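Side-chain contacts in (S)-2-haloacid dehalogenase IVA (Burkholderia cepacia, PDB 2NO4), which catalyses the hydrolytic dehalogenation of short-chain (S)-2-haloalkanoic acids to the corresponding (R)-2-hydroxyalkanoic acids, with inversion of configuration: residues B[19-23]-B[24-28]; B[104-107]-B[108-112]; B[137-141]-B[142-146]; B[157-160]-B[161-165]. One frame throughout, in Å; residues are numbered along the deposited sequence.

Contact 1. Residues B[19-23]-B[24-28]. With SO4 (sulfate ion), chain H.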
loop_
_atom_site.group_PDB
_atom_site.type_symbol
_atom_site.label_atom_id
_atom_site.label_comp_id
_atom_site.label_asym_id
_atom_site.label_seq_id
_atom_site.Cartn_x
_atom_site.Cartn_y
_atom_site.Cartn_z
ATOM N N PHE B 19 14.787 -1.062 15.839
ATOM C CA PHE B 19 13.425 -0.635 16.002
ATOM C C PHE B 19 12.869 0.140 14.802
ATOM O O PHE B 19 13.485 1.065 14.315
ATOM C CB PHE B 19 13.329 0.299 17.234
ATOM C CG PHE B 19 13.385 -0.440 18.530
ATOM C CD1 PHE B 19 14.621 -0.722 19.152
ATOM C CD2 PHE B 19 12.222 -0.925 19.104
ATOM C CE1 PHE B 19 14.665 -1.450 20.333
ATOM C CE2 PHE B 19 12.262 -1.663 20.320
ATOM C CZ PHE B 19 13.494 -1.906 20.918
ATOM N N ASP B 20 11.671 -0.242 14.380
ATOM C CA ASP B 20 10.800 0.625 13.598
ATOM C C ASP B 20 10.448 1.872 14.409
ATOM O O ASP B 20 10.431 1.836 15.647
ATOM C CB ASP B 20 9.546 -0.186 13.212
ATOM C CG ASP B 20 8.526 0.633 12.483
ATOM O OD1 ASP B 20 8.762 0.878 11.294
ATOM O OD2 ASP B 20 7.490 1.007 13.092
ATOM N N ALA B 21 10.244 3.005 13.739
ATOM C CA ALA B 21 9.851 4.224 14.451
ATOM C C ALA B 21 8.334 4.478 14.431
ATOM O O ALA B 21 7.685 4.401 15.477
ATOM C CB ALA B 21 10.616 5.424 13.927
ATOM N N TYR B 22 7.781 4.744 13.244
ATOM C CA TYR B 22 6.413 5.241 13.100
ATOM C C TYR B 22 5.425 4.086 13.245
ATOM O O TYR B 22 5.310 3.237 12.349
ATOM C CB TYR B 22 6.236 5.964 11.739
ATOM C CG TYR B 22 7.029 7.257 11.732
ATOM C CD1 TYR B 22 6.559 8.379 12.440
ATOM C CD2 TYR B 22 8.282 7.336 11.098
ATOM C CE1 TYR B 22 7.283 9.588 12.474
ATOM C CE2 TYR B 22 9.028 8.518 11.138
ATOM C CZ TYR B 22 8.541 9.636 11.835
ATOM O OH TYR B 22 9.263 10.820 11.868
ATOM N N GLY B 23 4.762 4.048 14.387
ATOM C CA GLY B 23 3.824 2.941 14.700
ATOM C C GLY B 23 4.311 2.033 15.825
ATOM O O GLY B 23 3.512 1.349 16.467
ATOM N N THR B 24 5.620 2.057 16.075
ATOM C CA THR B 24 6.262 1.172 17.059
ATOM C C THR B 24 6.738 1.959 18.278
ATOM O O THR B 24 6.308 1.685 19.399
ATOM C CB THR B 24 7.413 0.410 16.396
ATOM O OG1 THR B 24 6.902 -0.278 15.251
ATOM C CG2 THR B 24 8.084 -0.637 17.362
ATOM N N LEU B 25 7.633 2.924 18.051
ATOM C CA LEU B 25 8.120 3.797 19.122
ATOM C C LEU B 25 7.294 5.070 19.200
ATOM O O LEU B 25 7.112 5.600 20.279
ATOM C CB LEU B 25 9.600 4.172 18.917
ATOM C CG LEU B 25 10.586 2.990 18.963
ATOM C CD1 LEU B 25 12.014 3.446 18.694
ATOM C CD2 LEU B 25 10.480 2.186 20.284
ATOM N N LEU B 26 6.801 5.526 18.045
ATOM C CA LEU B 26 6.043 6.774 17.899
ATOM C C LEU B 26 4.611 6.444 17.495
ATOM O O LEU B 26 4.376 5.627 16.609
ATOM C CB LEU B 26 6.673 7.665 16.827
ATOM C CG LEU B 26 8.114 8.100 17.117
ATOM C CD1 LEU B 26 8.700 8.925 15.965
ATOM C CD2 LEU B 26 8.116 8.900 18.429
ATOM N N ASP B 27 3.671 7.134 18.117
ATOM C CA ASP B 27 2.247 6.836 17.956
ATOM C C ASP B 27 1.656 7.615 16.765
ATOM O O ASP B 27 1.368 8.796 16.896
ATOM C CB ASP B 27 1.543 7.196 19.262
ATOM C CG ASP B 27 0.117 6.767 19.291
ATOM O OD1 ASP B 27 -0.505 6.560 18.225
ATOM O OD2 ASP B 27 -0.384 6.634 20.414
ATOM N N VAL B 28 1.513 6.974 15.610
ATOM C CA VAL B 28 1.055 7.713 14.406
ATOM C C VAL B 28 -0.357 8.378 14.594
ATOM O O VAL B 28 -0.636 9.440 14.006
ATOM C CB VAL B 28 1.201 6.907 13.030
ATOM C CG1 VAL B 28 2.671 6.538 12.744
ATOM C CG2 VAL B 28 0.317 5.641 12.960
HETATM S S SO4 H . 8.939 3.604 9.758
HETATM O O1 SO4 H . 9.526 4.070 10.994
HETATM O O2 SO4 H . 8.425 4.714 8.961
HETATM O O3 SO4 H . 9.850 2.783 8.994
HETATM O O4 SO4 H . 7.803 2.792 10.187
#
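Asp20 and Thr24 face each other across a tight loop, and that pairing helps set how the nucleophile's carboxylate is turned. With CG anti to the backbone N (chi1 176°), Asp20 sends OD2 to the Thr24 hydroxyl; OG1 donates over 2.6 Å, meeting OD2 on its anti side and slightly out of the carboxylate plane. OG1 also receives the backbone N-H of Ser186. The second oxygen, OD1, lies beside the sulfate and forms a salt bridge with Lys161. Before the nucleophile, Phe19 and Leu25 cross at about a right angle, Leu25 CD1 resting 3.7 Å from Phe19 CB while Thr24 CG2 comes to the ring edge. Beyond it, Tyr22 and Leu26 run side by side in the same direction, Leu26 CD1 3.8 Å from Tyr22 CE1; Val28 CG1 closes on Tyr22 CB. The backbone between them winds round one carbonyl: Ala21 O accepts from the N-H groups of Thr24, Leu25 and Leu26, and Gly23 N returns a bond of 2.8 Å to Leu26 O. Gly23 turns the chain at positive phi. This winding leaves the amides of Ala21 and Tyr22 pointing at sulfate O1, the Tyr22 N bond nearly straight at 170°. Since both residues bind the haloacid, the sulfate probably imitates an anionic substrate group, while Thr24 and Lys161 together probably help restrain the nucleophilic carboxylate.

Contact 2. Residues B[104-107]-B[108-112]. With SO4 (sulfate ion), chain L.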
loop_
_atom_site.group_PDB
_atom_site.type_symbol
_atom_site.label_atom_id
_atom_site.label_comp_id
_atom_site.label_asym_id
_atom_site.label_seq_id
_atom_site.Cartn_x
_atom_site.Cartn_y
_atom_site.Cartn_z
ATOM N N LEU B 104 5.530 13.733 16.949
ATOM C CA LEU B 104 4.672 12.609 17.376
ATOM C C LEU B 104 5.047 12.098 18.754
ATOM O O LEU B 104 6.229 11.900 19.032
ATOM C CB LEU B 104 4.828 11.424 16.417
ATOM C CG LEU B 104 4.079 11.257 15.128
ATOM C CD1 LEU B 104 4.226 9.785 14.759
ATOM C CD2 LEU B 104 2.567 11.657 15.194
ATOM N N SER B 105 4.026 11.864 19.581
ATOM C CA SER B 105 4.148 11.222 20.893
ATOM C C SER B 105 4.794 9.852 20.794
ATOM O O SER B 105 4.451 9.046 19.895
ATOM C CB SER B 105 2.751 10.994 21.494
ATOM O OG SER B 105 2.025 12.196 21.532
ATOM N N ALA B 106 5.701 9.593 21.731
ATOM C CA ALA B 106 6.217 8.249 21.970
ATOM C C ALA B 106 5.160 7.450 22.712
ATOM O O ALA B 106 4.419 8.003 23.544
ATOM C CB ALA B 106 7.499 8.293 22.779
ATOM N N TYR B 107 5.098 6.151 22.414
ATOM C CA TYR B 107 4.360 5.227 23.264
ATOM C C TYR B 107 4.934 5.256 24.677
ATOM O O TYR B 107 6.132 5.465 24.852
ATOM C CB TYR B 107 4.356 3.790 22.681
ATOM C CG TYR B 107 3.385 3.654 21.555
ATOM C CD1 TYR B 107 2.011 3.435 21.803
ATOM C CD2 TYR B 107 3.813 3.799 20.233
ATOM C CE1 TYR B 107 1.108 3.336 20.753
ATOM C CE2 TYR B 107 2.923 3.699 19.199
ATOM C CZ TYR B 107 1.574 3.470 19.471
ATOM O OH TYR B 107 0.700 3.376 18.425
ATOM N N PRO B 108 4.080 5.031 25.687
ATOM C CA PRO B 108 4.484 5.320 27.087
ATOM C C PRO B 108 5.707 4.517 27.594
ATOM O O PRO B 108 6.491 5.045 28.370
ATOM C CB PRO B 108 3.207 5.021 27.917
ATOM C CG PRO B 108 2.321 4.187 27.045
ATOM C CD PRO B 108 2.707 4.510 25.577
ATOM N N ASP B 109 5.868 3.272 27.142
ATOM C CA ASP B 109 6.947 2.410 27.606
ATOM C C ASP B 109 8.226 2.508 26.735
ATOM O O ASP B 109 9.202 1.803 27.002
ATOM C CB ASP B 109 6.465 0.945 27.666
ATOM C CG ASP B 109 5.393 0.707 28.742
ATOM O OD1 ASP B 109 5.019 1.674 29.468
ATOM O OD2 ASP B 109 4.917 -0.448 28.871
ATOM N N ALA B 110 8.199 3.330 25.676
ATOM C CA ALA B 110 9.307 3.369 24.719
ATOM C C ALA B 110 10.670 3.789 25.359
ATOM O O ALA B 110 11.673 3.082 25.208
ATOM C CB ALA B 110 8.946 4.276 23.501
ATOM N N ALA B 111 10.714 4.948 26.031
ATOM C CA ALA B 111 11.998 5.489 26.536
ATOM C C ALA B 111 12.622 4.546 27.576
ATOM O O ALA B 111 13.813 4.206 27.510
ATOM C CB ALA B 111 11.818 6.915 27.111
ATOM N N GLU B 112 11.790 4.088 28.503
ATOM C CA GLU B 112 12.249 3.211 29.546
ATOM C C GLU B 112 12.740 1.880 29.001
ATOM O O GLU B 112 13.767 1.388 29.442
ATOM C CB GLU B 112 11.159 2.993 30.587
ATOM C CG GLU B 112 11.686 2.226 31.761
ATOM C CD GLU B 112 10.666 2.006 32.857
ATOM O OE1 GLU B 112 9.621 2.703 32.927
ATOM O OE2 GLU B 112 10.947 1.120 33.675
HETATM S S SO4 L . 3.655 0.455 24.857
HETATM O O1 SO4 L . 4.545 1.579 25.229
HETATM O O2 SO4 L . 2.347 0.896 24.301
HETATM O O3 SO4 L . 4.388 -0.348 23.909
HETATM O O4 SO4 L . 3.260 -0.300 26.032
HETATM O O HOH W 1 8.366 6.661 26.157
#
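Ala106 is the first residue of 104-107 to meet the following segment: its methyl faces that of Ala110, four residues on in the chain, in a loose apolar touch, CB to CB 4.3 Å. Just before it, the backbone of Ser105 pairs with that of Asp27. Tyr107 then carries most of the contact. Its carbonyl closes a type I beta turn by accepting from Ala110 N at 3.1 Å, with an N-H...O angle of 163° although the donor stands well above the carbonyl plane. Water 1 serves the same oxygen, donating to Tyr107 O while accepting from Ala111 N, and so carries the link one residue further into the helix. The tyrosine ring leads away from the turn. Its CG stands anti to the carbonyl carbon (chi1 -77°), while CB remains 3.4 Å from Pro108 CD; that same CD reaches the ring at its edge. The ring also engages Arg206 in a cation-pi interaction. A sulfate, probably from the crystallisation liquor, lies beside Tyr107 CB and Pro108 CD, its O1 taking the N-H of Asp109 at 2.9 Å. Ser224, Leu225 and Arg206 also bind it, and the neighbouring Asp109 carboxylate would probably weaken its hold. Proline suits the first turn of a helix, where its missing N-H costs no bond, and this type I turn, with Pro108 as its second residue, leads straight into helix 110-119 of the Rossmann-like HAD core.

Contact 3. Residues B[137-141]-B[142-146]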
loop_
_atom_site.group_PDB
_atom_site.type_symbol
_atom_site.label_atom_id
_atom_site.label_comp_id
_atom_site.label_asym_id
_atom_site.label_seq_id
_atom_site.Cartn_x
_atom_site.Cartn_y
_atom_site.Cartn_z
ATOM N N ALA B 137 13.483 15.423 14.860
ATOM C CA ALA B 137 12.543 16.272 15.587
ATOM C C ALA B 137 11.657 15.465 16.559
ATOM O O ALA B 137 11.506 15.836 17.732
ATOM C CB ALA B 137 11.673 17.103 14.619
ATOM N N ALA B 138 11.057 14.377 16.050
ATOM C CA ALA B 138 10.183 13.511 16.886
ATOM C C ALA B 138 10.974 12.847 18.008
ATOM O O ALA B 138 10.507 12.793 19.158
ATOM C CB ALA B 138 9.461 12.463 16.031
ATOM N N LEU B 139 12.177 12.370 17.680
ATOM C CA LEU B 139 13.035 11.726 18.670
ATOM C C LEU B 139 13.482 12.707 19.752
ATOM O O LEU B 139 13.504 12.355 20.941
ATOM C CB LEU B 139 14.245 11.034 18.030
ATOM C CG LEU B 139 13.950 9.855 17.111
ATOM C CD1 LEU B 139 15.269 9.350 16.484
ATOM C CD2 LEU B 139 13.143 8.758 17.802
ATOM N N LYS B 140 13.842 13.928 19.351
ATOM C CA LYS B 140 14.234 14.929 20.347
ATOM C C LYS B 140 13.065 15.321 21.255
ATOM O O LYS B 140 13.217 15.360 22.488
ATOM C CB LYS B 140 14.837 16.179 19.694
ATOM C CG LYS B 140 16.282 16.008 19.218
ATOM C CD LYS B 140 17.048 17.323 19.377
ATOM C CE LYS B 140 17.283 17.671 20.876
ATOM N NZ LYS B 140 16.941 19.109 21.234
ATOM N N ALA B 141 11.915 15.629 20.643
ATOM C CA ALA B 141 10.723 16.038 21.398
ATOM C C ALA B 141 10.322 15.016 22.442
ATOM O O ALA B 141 9.762 15.381 23.480
ATOM C CB ALA B 141 9.549 16.310 20.472
ATOM N N SER B 142 10.573 13.741 22.164
ATOM C CA SER B 142 10.170 12.676 23.089
ATOM C C SER B 142 11.316 12.134 23.954
ATOM O O SER B 142 11.149 11.131 24.655
ATOM C CB SER B 142 9.475 11.544 22.316
ATOM O OG SER B 142 10.309 11.106 21.248
ATOM N N LYS B 143 12.469 12.810 23.898
ATOM C CA LYS B 143 13.718 12.420 24.603
ATOM C C LYS B 143 14.222 10.997 24.321
ATOM O O LYS B 143 14.903 10.385 25.164
ATOM C CB LYS B 143 13.623 12.680 26.116
ATOM C CG LYS B 143 13.335 14.123 26.457
ATOM C CD LYS B 143 13.197 14.329 27.976
ATOM C CE LYS B 143 12.792 15.778 28.317
ATOM N NZ LYS B 143 11.392 16.075 27.822
ATOM N N LEU B 144 13.896 10.485 23.130
ATOM C CA LEU B 144 14.309 9.143 22.719
ATOM C C LEU B 144 15.743 9.146 22.208
ATOM O O LEU B 144 16.391 8.109 22.155
ATOM C CB LEU B 144 13.338 8.557 21.690
ATOM C CG LEU B 144 11.905 8.293 22.179
ATOM C CD1 LEU B 144 10.986 7.840 21.068
ATOM C CD2 LEU B 144 11.884 7.271 23.334
ATOM N N ASP B 145 16.218 10.340 21.858
ATOM C CA ASP B 145 17.598 10.637 21.465
ATOM C C ASP B 145 18.668 9.965 22.349
ATOM O O ASP B 145 19.604 9.325 21.855
ATOM C CB ASP B 145 17.807 12.189 21.419
ATOM C CG ASP B 145 17.270 12.944 22.702
ATOM O OD1 ASP B 145 17.818 12.836 23.832
ATOM O OD2 ASP B 145 16.299 13.690 22.561
ATOM N N ARG B 146 18.508 10.104 23.660
ATOM C CA ARG B 146 19.530 9.663 24.601
ATOM C C ARG B 146 19.568 8.166 24.816
ATOM O O ARG B 146 20.501 7.657 25.425
ATOM C CB ARG B 146 19.370 10.383 25.943
ATOM C CG ARG B 146 18.103 10.074 26.704
ATOM C CD ARG B 146 17.780 11.224 27.674
ATOM N NE ARG B 146 17.579 12.506 26.977
ATOM C CZ ARG B 146 17.162 13.619 27.577
ATOM N NH1 ARG B 146 16.908 13.612 28.884
ATOM N NH2 ARG B 146 16.993 14.738 26.878
HETATM O O HOH W 2 15.533 16.113 23.539
#
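Leu139 O and Lys140 O receive the two bonds of a Schellman motif, from Leu144 N at 2.9 Å and Lys143 N at 3.0 Å, with Lys143 as the C-prime residue at positive phi (55°). The side chains finish this helix end in different ways. Ser142 folds back: its OG occupies the crowded position between backbone N and carbonyl carbon (chi1 53°), from which it donates to Ala138 O at 2.7 Å. That oxygen also takes Ser142 N, and the two donors arrive from opposite faces of its plane. On the apolar side Leu139 and Leu144 cross at about a right angle, Leu139 CD2 lying 3.9 Å from Leu144 CB. Asp145 brings OD2 over the last helical turn, 3.3 Å from Lys140 CA; water 2 donates both to this oxygen and to Lys140 O, joining the carboxylate to the helix end. The other carboxylate oxygen, OD1, forms a salt bridge of 3.2 Å with Arg146 NE, which meets it on the syn side of the carboxylate, with OD1 in the guanidinium plane. Lys143 CB lies over the centre of one face of that guanidinium. The capped end closes helix 132-141 ahead of the 3-10 turn and strand 150-153, outermost in this chain's sheet: Ala138 packs on Leu26 and Leu139 on Leu148, while Ser142 touches Ala106 in the loop preceding helix 110-119.

Contact 4. Residues B[157-160]-B[161-165]. With SO4 (sulfate ion), chain H.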
loop_
_atom_site.group_PDB
_atom_site.type_symbol
_atom_site.label_atom_id
_atom_site.label_comp_id
_atom_site.label_asym_id
_atom_site.label_seq_id
_atom_site.Cartn_x
_atom_site.Cartn_y
_atom_site.Cartn_z
ATOM N N LEU B 157 19.477 5.675 1.314
ATOM C CA LEU B 157 19.565 4.830 0.112
ATOM C C LEU B 157 18.553 5.216 -0.949
ATOM O O LEU B 157 18.658 4.760 -2.081
ATOM C CB LEU B 157 19.283 3.350 0.450
ATOM C CG LEU B 157 20.264 2.527 1.252
ATOM C CD1 LEU B 157 19.959 1.047 0.983
ATOM C CD2 LEU B 157 21.696 2.873 0.879
ATOM N N LYS B 158 17.542 5.994 -0.560
ATOM C CA LYS B 158 16.445 6.380 -1.454
ATOM C C LYS B 158 15.621 5.164 -1.919
ATOM O O LYS B 158 15.223 5.056 -3.070
ATOM C CB LYS B 158 16.934 7.269 -2.620
ATOM C CG LYS B 158 17.531 8.606 -2.101
ATOM C CD LYS B 158 17.771 9.621 -3.217
ATOM C CE LYS B 158 18.718 10.768 -2.725
ATOM N NZ LYS B 158 18.534 11.114 -1.234
ATOM N N ILE B 159 15.351 4.287 -0.959
ATOM C CA ILE B 159 14.702 2.994 -1.130
ATOM C C ILE B 159 13.908 2.715 0.162
ATOM O O ILE B 159 14.488 2.716 1.241
ATOM C CB ILE B 159 15.763 1.875 -1.278
ATOM C CG1 ILE B 159 16.526 2.011 -2.604
ATOM C CG2 ILE B 159 15.099 0.475 -1.248
ATOM C CD1 ILE B 159 17.684 1.071 -2.670
ATOM N N TYR B 160 12.604 2.462 0.041
ATOM C CA TYR B 160 11.754 2.241 1.216
ATOM C C TYR B 160 11.616 0.772 1.610
ATOM O O TYR B 160 11.816 -0.116 0.790
ATOM C CB TYR B 160 10.371 2.839 0.954
ATOM C CG TYR B 160 10.330 4.348 1.071
ATOM C CD1 TYR B 160 10.013 5.142 -0.027
ATOM C CD2 TYR B 160 10.573 4.979 2.306
ATOM C CE1 TYR B 160 9.925 6.520 0.104
ATOM C CE2 TYR B 160 10.475 6.350 2.433
ATOM C CZ TYR B 160 10.162 7.101 1.339
ATOM O OH TYR B 160 10.096 8.446 1.455
ATOM N N LYS B 161 11.271 0.531 2.873
ATOM C CA LYS B 161 10.875 -0.801 3.325
ATOM C C LYS B 161 9.648 -1.226 2.487
ATOM O O LYS B 161 8.874 -0.358 2.067
ATOM C CB LYS B 161 10.459 -0.730 4.798
ATOM C CG LYS B 161 11.556 -0.393 5.765
ATOM C CD LYS B 161 10.889 0.068 7.063
ATOM C CE LYS B 161 11.849 0.075 8.225
ATOM N NZ LYS B 161 11.079 0.334 9.525
ATOM N N PRO B 162 9.426 -2.545 2.309
ATOM C CA PRO B 162 10.226 -3.693 2.821
ATOM C C PRO B 162 11.278 -4.245 1.836
ATOM O O PRO B 162 11.529 -5.456 1.821
ATOM C CB PRO B 162 9.149 -4.764 3.061
ATOM C CG PRO B 162 8.068 -4.466 2.044
ATOM C CD PRO B 162 8.189 -3.006 1.631
ATOM N N ASP B 163 11.824 -3.381 0.980
ATOM C CA ASP B 163 12.852 -3.782 0.018
ATOM C C ASP B 163 14.042 -4.250 0.838
ATOM O O ASP B 163 14.427 -3.539 1.771
ATOM C CB ASP B 163 13.296 -2.566 -0.810
ATOM C CG ASP B 163 14.239 -2.939 -1.916
ATOM O OD1 ASP B 163 15.395 -3.337 -1.636
ATOM O OD2 ASP B 163 13.803 -2.905 -3.075
ATOM N N PRO B 164 14.609 -5.442 0.518
ATOM C CA PRO B 164 15.699 -5.943 1.365
ATOM C C PRO B 164 16.932 -5.023 1.485
ATOM O O PRO B 164 17.640 -5.117 2.494
ATOM C CB PRO B 164 16.066 -7.279 0.717
ATOM C CG PRO B 164 15.557 -7.137 -0.785
ATOM C CD PRO B 164 14.293 -6.384 -0.577
ATOM N N ARG B 165 17.196 -4.168 0.494
ATOM C CA ARG B 165 18.373 -3.284 0.596
ATOM C C ARG B 165 18.367 -2.393 1.834
ATOM O O ARG B 165 19.435 -2.058 2.336
ATOM C CB ARG B 165 18.603 -2.426 -0.668
ATOM C CG ARG B 165 18.845 -3.247 -1.948
ATOM C CD ARG B 165 17.624 -3.107 -2.839
ATOM N NE ARG B 165 17.921 -2.227 -3.916
ATOM C CZ ARG B 165 17.080 -1.668 -4.778
ATOM N NH1 ARG B 165 15.750 -1.759 -4.720
ATOM N NH2 ARG B 165 17.642 -0.931 -5.707
HETATM S S SO4 H . 8.939 3.604 9.758
HETATM O O1 SO4 H . 9.526 4.070 10.994
HETATM O O2 SO4 H . 8.425 4.714 8.961
HETATM O O3 SO4 H . 9.850 2.783 8.994
HETATM O O4 SO4 H . 7.803 2.792 10.187
#
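Van der Waals contact joins Ile159 to both Asp163 and Arg165. Its CG2 rests 3.6 Å from Asp163 CB, whereas the CD1 methyl lies over the centre of one face of the Arg165 guanidinium, 3.5 Å from CZ, the two side chains crossing at about a right angle. Leu157 CD1 adds a touch on Arg165 O.

Among the hydrogen bonds, Asp163 N donates to Tyr160 O at 3.3 Å, on a lone pair in the carbonyl plane, spanning the cis peptide between Lys161 and Pro162. Asp163 is the N-cap of helix 164-174, its OD1, whose position is less certain, accepting from Arg165 N.

Charged groups point two ways. Asp163 OD2 takes Arg165 NH1 at 2.8 Å in a salt bridge, entered from above the carboxylate plane. Lys161, extended beyond CG, carries NZ to sulfate O3 at 2.8 Å, to a salt bridge with Asp190 and to a bond with Leu127 O. The base of the lysine is held by Asn129 OD1, which accepts from Lys161 N, and the Tyr160-Asp163 bond closes the turn round it. Its amine thus stands between carboxylates, the nucleophile's among them, and the bound anion, consistent with the importance inferred for Lys161 in catalysis.

Contacts 1 and 4 meet at the active site although their centres are about 17 Å apart, and one sulfate touches both. Contact 1 is buried near the middle of the chain, whereas contact 2 is a surface contact and contacts 3 and 4 are partly buried. The chemistry follows: contacts 1 and 4 gather charges and N-H groups round that sulfate, while contacts 2 and 3 rest mainly on backbone turns, waters and small apolar touches. Contacts 2 and 4 both begin helices, one through a beta turn, the other through an aspartate N-cap; contact 3 ends one. Backbone pairing ties 24-28 to 104-107, and Leu144 packs against both Leu26 and Ala106, so contacts 1 to 3 form a continuous cluster.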